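Local coordinates for protein putative phthiocerol dimycocerosate transporter LppX (Mycobacterium tuberculosis, PDB 2BYO) that probably carries phthiocerol dimycocerosates from the cell membrane toward the outer membrane, with a U-shaped beta-half-barrel whose hydrophobic cavity is large enough for one lipid molecule, at residues V45-T48 with G49-S53. Numbering follows the deposited sequence.
Sequences VRTT and GKVDS
Thr47 and Val51 meet through their methyl groups where strand 40-49 bends into the loop leading to strand 57-65. The bend starts at Gly49, whose phi of 68° and psi of -138° depart from the extended values of the preceding strand residues; this positive phi belongs to a conformation that glycine adopts readily. Lys50 directs its side chain away from the strand, but its backbone is hydrogen-bonded to that of Ser190, in the turn just before strand 191-198, and Lys50 O also accepts a hydrogen bond from Ser190 OG. Val51 then turns back toward the strand. Val51 CG2, anti to the carbonyl carbon, lies 4.0 Å from Thr47 CG2 and about as far from Thr47 CB, an oblique van der Waals approach. Val51 CG2 is also 4.0 Å from Thr48 O, while the valine side chain touches Ile193 of strand 191-198. Thr47, with chi1 at 59°, splits its two branches: CG2 faces the valine and OG1 hydrogen-bonds to Thr58 O on strand 57-65, whereas Thr48 OG1 and Ser192 OG share a hydrogen bond on the side of strand 191-198. The link between Val51 and Thr47 is thus van der Waals contact, with little directional preference of its own; it is the threonine hydroxyls, hydrogen-bonded to the two flanking strands of the half-barrel, that give this strand end its direction-specific side-chain links.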
ATOM      1  N   VAL A  45      -0.819   4.293   6.064  1.00 28.16           N
ATOM      2  CA  VAL A  45      -1.768   4.593   5.002  1.00 28.87           C
ATOM      3  C   VAL A  45      -2.467   5.914   5.308  1.00 29.36           C
ATOM      4  O   VAL A  45      -2.975   6.116   6.406  1.00 29.85           O
ATOM      5  CB  VAL A  45      -2.813   3.472   4.845  1.00 29.83           C
ATOM      6  CG1 VAL A  45      -3.810   3.820   3.742  1.00 31.72           C
ATOM      7  CG2 VAL A  45      -2.128   2.128   4.549  1.00 29.32           C
ATOM      8  N   ARG A  46      -2.476   6.815   4.339  1.00 30.06           N
ATOM      9  CA  ARG A  46      -3.213   8.061   4.442  1.00 31.66           C
ATOM     10  C   ARG A  46      -4.061   8.192   3.186  1.00 32.79           C
ATOM     11  O   ARG A  46      -3.719   7.630   2.137  1.00 32.07           O
ATOM     12  CB  ARG A  46      -2.252   9.261   4.543  1.00 32.42           C
ATOM     13  CG  ARG A  46      -1.309   9.226   5.761  1.00 31.66           C
ATOM     14  CD  ARG A  46      -2.040   9.465   7.085  1.00 31.46           C
ATOM     15  NE  ARG A  46      -1.109   9.407   8.220  1.00 32.73           N
ATOM     16  CZ  ARG A  46      -0.743   8.303   8.882  1.00 32.39           C
ATOM     17  NH1 ARG A  46      -1.230   7.107   8.571  1.00 31.35           N
ATOM     18  NH2 ARG A  46       0.124   8.397   9.881  1.00 33.44           N
ATOM     19  N   THR A  47      -5.162   8.930   3.298  1.00 34.14           N
ATOM     20  CA  THR A  47      -6.022   9.201   2.162  1.00 36.00           C
ATOM     21  C   THR A  47      -6.416  10.671   2.156  1.00 39.08           C
ATOM     22  O   THR A  47      -6.385  11.329   3.194  1.00 38.66           O
ATOM     23  CB  THR A  47      -7.328   8.341   2.189  1.00 36.15           C
ATOM     24  OG1 THR A  47      -8.065   8.593   3.387  1.00 33.52           O
ATOM     25  CG2 THR A  47      -7.017   6.861   2.107  1.00 35.51           C
ATOM     26  N   THR A  48      -6.774  11.166   0.971  1.00 41.40           N
ATOM     27  CA  THR A  48      -7.442  12.450   0.810  1.00 44.41           C
ATOM     28  C   THR A  48      -8.753  12.212   0.061  1.00 48.20           C
ATOM     29  O   THR A  48      -8.911  11.203  -0.639  1.00 47.98           O
ATOM     30  CB  THR A  48      -6.612  13.461  -0.011  1.00 44.70           C
ATOM     31  OG1 THR A  48      -6.528  13.018  -1.366  1.00 43.55           O
ATOM     32  CG2 THR A  48      -5.197  13.612   0.543  1.00 44.07           C
ATOM     33  N   GLY A  49      -9.680  13.160   0.201  1.00 50.71           N
ATOM     34  CA  GLY A  49     -10.959  13.086  -0.477  1.00 52.79           C
ATOM     35  C   GLY A  49     -11.784  11.954   0.085  1.00 53.29           C
ATOM     36  O   GLY A  49     -11.811  11.743   1.291  1.00 52.51           O
ATOM     37  N   LYS A  50     -12.447  11.216  -0.797  1.00 55.18           N
ATOM     38  CA  LYS A  50     -13.325  10.138  -0.379  1.00 56.19           C
ATOM     39  C   LYS A  50     -12.867   8.821  -0.985  1.00 55.05           C
ATOM     40  O   LYS A  50     -12.846   8.653  -2.209  1.00 56.59           O
ATOM     41  CB  LYS A  50     -14.767  10.466  -0.755  1.00 60.57           C
ATOM     42  CG  LYS A  50     -15.324  11.577   0.115  1.00 62.79           C
ATOM     43  CD  LYS A  50     -16.768  11.896  -0.191  1.00 66.93           C
ATOM     44  CE  LYS A  50     -17.372  12.770   0.912  1.00 69.72           C
ATOM     45  NZ  LYS A  50     -17.281  12.108   2.262  1.00 67.74           N
ATOM     46  N   VAL A  51     -12.453   7.916  -0.102  1.00 52.60           N
ATOM     47  CA  VAL A  51     -12.012   6.587  -0.466  1.00 51.54           C
ATOM     48  C   VAL A  51     -12.886   5.588   0.287  1.00 51.95           C
ATOM     49  O   VAL A  51     -12.845   5.524   1.515  1.00 49.94           O
ATOM     50  CB  VAL A  51     -10.531   6.387  -0.090  1.00 48.79           C
ATOM     51  CG1 VAL A  51     -10.113   4.927  -0.263  1.00 47.63           C
ATOM     52  CG2 VAL A  51      -9.646   7.321  -0.924  1.00 48.33           C
ATOM     53  N   ASP A  52     -13.675   4.821  -0.461  1.00 54.37           N
ATOM     54  CA  ASP A  52     -14.620   3.856   0.107  1.00 55.83           C
ATOM     55  C   ASP A  52     -14.153   2.408  -0.085  1.00 54.84           C
ATOM     56  O   ASP A  52     -14.854   1.476   0.302  1.00 56.83           O
ATOM     57  CB  ASP A  52     -15.993   4.030  -0.558  1.00 59.88           C
ATOM     58  CG  ASP A  52     -16.669   5.346  -0.195  1.00 62.91           C
ATOM     59  OD1 ASP A  52     -16.631   5.743   0.993  1.00 64.11           O
ATOM     60  OD2 ASP A  52     -17.280   5.975  -1.091  1.00 67.65           O
ATOM     61  N   SER A  53     -12.973   2.225  -0.670  1.00 52.63           N
ATOM     62  CA  SER A  53     -12.513   0.906  -1.098  1.00 52.21           C
ATOM     63  C   SER A  53     -11.587   0.198  -0.109  1.00 49.84           C
ATOM     64  O   SER A  53     -11.082  -0.882  -0.407  1.00 50.52           O
ATOM     65  CB  SER A  53     -11.809   1.027  -2.451  1.00 52.62           C
ATOM     66  OG  SER A  53     -10.670   1.864  -2.365  1.00 50.64           O
TER